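Local coordinates for protein uridylate-specific endoribonuclease nsp11 (Prrsv 16244b, PDB 5EYI) that probably cleaves RNA at uridylates as an endoribonuclease, degrading viral polyuridine tracts so that host double-stranded RNA sensors are not activated, at residues A[50-64]-A[88-102]. The protein carries 1 engineered substitution. Sequence-based numbering, arbitrary orientation.
Sequences DRLVASLRPIHKYSR and YLTKFVKGEAQLLPE
Residues 51-55 and 88-93 pair as antiparallel strands in the mixed sheet of the N-terminal domain, and the loop after S55 folds back over one face of 88-93 before R64 joins that strand's other edge. Two-way backbone hydrogen bonds tie R51 to F92, V53 to T90, S55 to Y88 and, across the second edge, R64 to L89. At one end R51 lays its guanidinium flat on F92, planes 12° apart, with NH2 over the ring centre and CZ 3.7 Å from the ring centroid, a cation-pi stack; N44 and the W48 carbonyl hold the same guanidinium. At the other end P58 CD makes a CH-pi contact over one face of Y88, 3.9 Å from the ring centroid. Between them, T90 OG1, beside its own backbone N and opposite the carbonyl carbon (chi1 -44°), hydrogen-bonds S63 OG at 2.7 Å; S63 OG separately accepts the I59 N-H. Water 1 joins T90 OG1, V53 O and S55 OG. Farther along the loop, A97 CB sits over the centre of the H60 ring, again CH-pi, and the edge of Y62 meets A97 O, with CD2 3.4 Å away. Two waters donate to Y62 O: one also bridges Q98 O and the K91 N-H, the other the L100 N-H. R64, bent at chi2 and chi3, sends NH2 to L100 O (2.7 Å, in the guanidinium plane) and NH1 to E102 OE1 at 3.1 Å, a salt bridge whose hydrogen bond is weak. On the sheet face of L52 and A54, L89 CD2 packs against A54 CB at 4.0 Å, beside helix 9-14. Strand pairing thus sets the register, while hydroxyls, water and CH-pi contacts hold the loop against the sheet.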
# COMPACT_ATOMS: atom_id res chain seq x y z
N ASP A 50 0.67 5.42 36.59
CA ASP A 50 0.38 5.22 35.18
C ASP A 50 -0.50 6.37 34.74
O ASP A 50 -1.67 6.44 35.09
CB ASP A 50 -0.28 3.86 34.96
CG ASP A 50 0.56 2.73 35.53
OD1 ASP A 50 1.61 2.42 34.94
OD2 ASP A 50 0.19 2.17 36.59
N ARG A 51 0.10 7.32 34.03
CA ARG A 51 -0.61 8.53 33.66
C ARG A 51 -0.10 9.09 32.35
O ARG A 51 1.08 8.97 32.03
CB ARG A 51 -0.52 9.58 34.77
CG ARG A 51 0.88 10.04 35.10
CD ARG A 51 0.89 11.11 36.19
NE ARG A 51 2.23 11.66 36.37
CZ ARG A 51 3.25 11.04 36.97
NH1 ARG A 51 3.13 9.82 37.48
NH2 ARG A 51 4.42 11.67 37.07
N LEU A 52 -1.01 9.70 31.61
CA LEU A 52 -0.70 10.34 30.35
C LEU A 52 -0.97 11.80 30.60
O LEU A 52 -2.13 12.20 30.70
CB LEU A 52 -1.59 9.79 29.23
CG LEU A 52 -1.34 10.36 27.83
CD1 LEU A 52 0.07 10.03 27.36
CD2 LEU A 52 -2.39 9.85 26.85
N VAL A 53 0.08 12.60 30.74
CA VAL A 53 -0.09 14.01 31.10
C VAL A 53 -0.10 14.84 29.83
O VAL A 53 0.84 14.76 29.04
CB VAL A 53 1.01 14.53 32.06
CG1 VAL A 53 0.76 16.00 32.40
CG2 VAL A 53 1.06 13.70 33.34
N ALA A 54 -1.17 15.61 29.65
CA ALA A 54 -1.28 16.59 28.57
C ALA A 54 -0.93 17.97 29.12
O ALA A 54 -1.53 18.43 30.10
CB ALA A 54 -2.70 16.61 28.04
N SER A 55 0.03 18.64 28.50
CA SER A 55 0.50 19.92 29.02
C SER A 55 0.78 20.89 27.89
O SER A 55 1.12 20.50 26.78
CB SER A 55 1.78 19.72 29.84
OG SER A 55 2.82 19.16 29.06
N LEU A 56 0.66 22.17 28.22
CA LEU A 56 0.88 23.22 27.25
C LEU A 56 2.37 23.40 26.94
O LEU A 56 2.73 23.83 25.85
CB LEU A 56 0.27 24.52 27.75
CG LEU A 56 0.11 25.61 26.71
CD1 LEU A 56 -0.71 25.12 25.52
CD2 LEU A 56 -0.55 26.80 27.38
N ARG A 57 3.21 23.04 27.91
CA ARG A 57 4.66 23.15 27.80
C ARG A 57 5.28 21.81 28.15
O ARG A 57 4.67 21.03 28.89
CB ARG A 57 5.18 24.20 28.78
CG ARG A 57 4.52 25.56 28.65
CD ARG A 57 5.07 26.53 29.69
NE ARG A 57 6.43 26.96 29.37
CZ ARG A 57 7.14 27.83 30.09
NH1 ARG A 57 6.65 28.38 31.20
NH2 ARG A 57 8.37 28.15 29.70
N PRO A 58 6.51 21.54 27.68
CA PRO A 58 7.13 20.25 28.00
C PRO A 58 7.39 20.12 29.50
O PRO A 58 7.73 21.11 30.14
CB PRO A 58 8.46 20.26 27.22
CG PRO A 58 8.51 21.53 26.45
CD PRO A 58 7.41 22.43 26.92
N ILE A 59 7.20 18.91 30.04
CA ILE A 59 7.43 18.64 31.46
C ILE A 59 8.56 17.64 31.73
O ILE A 59 8.91 17.42 32.88
CB ILE A 59 6.15 18.19 32.19
CG1 ILE A 59 5.64 16.84 31.66
CG2 ILE A 59 5.06 19.25 32.05
CD1 ILE A 59 4.47 16.29 32.46
N HIS A 60 9.11 17.04 30.68
CA HIS A 60 10.12 16.00 30.80
C HIS A 60 10.83 15.91 29.46
O HIS A 60 10.30 16.39 28.46
CB HIS A 60 9.46 14.66 31.13
CG HIS A 60 10.40 13.62 31.67
ND1 HIS A 60 11.12 12.76 30.86
CD2 HIS A 60 10.70 13.27 32.94
CE1 HIS A 60 11.84 11.95 31.61
NE2 HIS A 60 11.60 12.23 32.88
N LYS A 61 12.02 15.30 29.43
CA LYS A 61 12.75 15.04 28.18
C LYS A 61 11.98 14.19 27.15
O LYS A 61 12.23 14.27 25.95
CB LYS A 61 14.11 14.37 28.50
CG LYS A 61 15.02 14.05 27.31
CD LYS A 61 15.27 15.26 26.40
CE LYS A 61 16.11 14.92 25.17
NZ LYS A 61 17.58 14.96 25.43
N TYR A 62 11.03 13.40 27.64
CA TYR A 62 10.25 12.47 26.84
C TYR A 62 8.85 13.03 26.56
O TYR A 62 8.02 12.32 26.00
CB TYR A 62 10.12 11.13 27.57
CG TYR A 62 11.40 10.35 27.80
CD1 TYR A 62 12.49 10.43 26.91
CD2 TYR A 62 11.50 9.46 28.87
CE1 TYR A 62 13.65 9.68 27.12
CE2 TYR A 62 12.65 8.71 29.09
CZ TYR A 62 13.72 8.82 28.21
OH TYR A 62 14.85 8.07 28.43
N SER A 63 8.60 14.29 26.95
CA SER A 63 7.41 15.00 26.49
C SER A 63 7.46 15.07 24.97
O SER A 63 8.46 15.50 24.39
CB SER A 63 7.34 16.42 27.06
OG SER A 63 7.08 16.38 28.44
N ARG A 64 6.38 14.62 24.34
CA ARG A 64 6.25 14.57 22.90
C ARG A 64 5.37 15.74 22.49
O ARG A 64 4.23 15.86 22.96
CB ARG A 64 5.61 13.23 22.49
CG ARG A 64 5.01 13.14 21.09
CD ARG A 64 6.08 13.13 20.03
NE ARG A 64 6.92 11.95 20.15
CZ ARG A 64 8.11 11.80 19.58
NH1 ARG A 64 8.61 12.75 18.80
NH2 ARG A 64 8.79 10.69 19.78
N TYR A 88 1.60 18.98 24.60
CA TYR A 88 2.62 17.96 24.83
C TYR A 88 1.98 16.78 25.54
O TYR A 88 1.07 16.97 26.33
CB TYR A 88 3.76 18.50 25.70
CG TYR A 88 4.65 19.46 24.96
CD1 TYR A 88 4.32 20.81 24.88
CD2 TYR A 88 5.80 19.02 24.32
CE1 TYR A 88 5.11 21.68 24.19
CE2 TYR A 88 6.60 19.89 23.61
CZ TYR A 88 6.25 21.23 23.55
OH TYR A 88 7.03 22.10 22.85
N LEU A 89 2.47 15.58 25.26
CA LEU A 89 2.07 14.38 25.98
C LEU A 89 3.27 13.75 26.66
O LEU A 89 4.33 13.61 26.05
CB LEU A 89 1.44 13.34 25.04
CG LEU A 89 0.00 13.60 24.58
CD1 LEU A 89 -0.46 12.42 23.75
CD2 LEU A 89 -0.95 13.85 25.73
N THR A 90 3.09 13.37 27.92
CA THR A 90 4.11 12.64 28.64
C THR A 90 3.46 11.41 29.27
O THR A 90 2.50 11.53 30.01
CB THR A 90 4.77 13.52 29.72
OG1 THR A 90 5.06 14.81 29.16
CG2 THR A 90 6.08 12.89 30.19
N LYS A 91 3.99 10.24 28.95
CA LYS A 91 3.43 8.98 29.41
C LYS A 91 4.29 8.39 30.52
O LYS A 91 5.47 8.12 30.31
CB LYS A 91 3.34 7.99 28.25
CG LYS A 91 2.88 6.60 28.62
CD LYS A 91 2.49 5.82 27.37
CE LYS A 91 2.29 4.34 27.65
NZ LYS A 91 1.65 3.68 26.48
N PHE A 92 3.69 8.18 31.68
CA PHE A 92 4.37 7.52 32.78
C PHE A 92 3.79 6.14 32.95
O PHE A 92 2.58 6.01 33.03
CB PHE A 92 4.17 8.31 34.07
CG PHE A 92 4.84 9.64 34.06
CD1 PHE A 92 6.12 9.80 34.56
CD2 PHE A 92 4.18 10.75 33.53
CE1 PHE A 92 6.75 11.04 34.54
CE2 PHE A 92 4.80 11.99 33.52
CZ PHE A 92 6.08 12.14 34.03
N VAL A 93 4.65 5.12 32.99
CA VAL A 93 4.24 3.78 33.39
C VAL A 93 5.06 3.41 34.64
O VAL A 93 6.28 3.52 34.64
CB VAL A 93 4.32 2.72 32.25
CG1 VAL A 93 3.86 3.33 30.92
CG2 VAL A 93 5.71 2.11 32.10
N LYS A 94 4.36 3.01 35.70
CA LYS A 94 4.95 2.72 37.01
C LYS A 94 5.84 3.85 37.53
O LYS A 94 6.93 3.61 38.07
CB LYS A 94 5.70 1.38 36.97
CG LYS A 94 4.78 0.18 36.78
CD LYS A 94 5.34 -1.09 37.43
CE LYS A 94 4.33 -2.23 37.40
NZ LYS A 94 3.94 -2.60 36.02
N GLY A 95 5.39 5.09 37.34
CA GLY A 95 6.09 6.28 37.81
C GLY A 95 7.21 6.79 36.92
O GLY A 95 7.70 7.90 37.15
N GLU A 96 7.61 6.01 35.91
CA GLU A 96 8.72 6.34 35.02
C GLU A 96 8.22 6.86 33.67
O GLU A 96 7.37 6.22 33.05
CB GLU A 96 9.60 5.11 34.77
CG GLU A 96 10.02 4.36 36.03
CD GLU A 96 11.18 3.40 35.78
N ALA A 97 8.77 7.99 33.23
CA ALA A 97 8.46 8.55 31.93
C ALA A 97 8.94 7.62 30.82
O ALA A 97 10.04 7.10 30.89
CB ALA A 97 9.10 9.92 31.77
N GLN A 98 8.09 7.41 29.81
CA GLN A 98 8.42 6.54 28.70
C GLN A 98 8.65 7.36 27.45
O GLN A 98 8.06 8.42 27.28
CB GLN A 98 7.27 5.56 28.43
CG GLN A 98 6.89 4.69 29.62
CD GLN A 98 8.05 3.90 30.15
OE1 GLN A 98 8.44 4.03 31.32
NE2 GLN A 98 8.64 3.08 29.29
N LEU A 99 9.49 6.84 26.56
CA LEU A 99 9.64 7.40 25.23
C LEU A 99 8.36 7.11 24.45
O LEU A 99 7.91 5.96 24.41
CB LEU A 99 10.83 6.76 24.50
CG LEU A 99 11.44 7.61 23.38
CD1 LEU A 99 12.40 8.63 23.99
CD2 LEU A 99 12.14 6.76 22.33
N LEU A 100 7.76 8.14 23.86
CA LEU A 100 6.61 7.95 22.97
C LEU A 100 7.10 7.85 21.54
O LEU A 100 8.06 8.52 21.17
CB LEU A 100 5.61 9.11 23.11
CG LEU A 100 4.69 9.07 24.33
CD1 LEU A 100 4.01 10.42 24.51
CD2 LEU A 100 3.65 7.96 24.21
N PRO A 101 6.43 7.03 20.71
CA PRO A 101 6.82 6.92 19.31
C PRO A 101 6.38 8.12 18.47
O PRO A 101 5.62 8.98 18.93
CB PRO A 101 6.11 5.64 18.84
CG PRO A 101 4.91 5.55 19.71
CD PRO A 101 5.34 6.10 21.04
N GLU A 102 6.87 8.16 17.24
CA GLU A 102 6.51 9.21 16.28
C GLU A 102 5.15 8.87 15.68
O GLU A 102 4.86 7.70 15.43
CB GLU A 102 7.54 9.29 15.15
CG GLU A 102 8.99 9.57 15.58
CD GLU A 102 9.29 11.04 15.83
OE1 GLU A 102 10.23 11.31 16.61
OE2 GLU A 102 8.62 11.92 15.25
O HOH W 1 3.02 16.41 28.95
O HOH W 2 6.30 10.43 27.36
O HOH W 3 8.64 10.79 23.89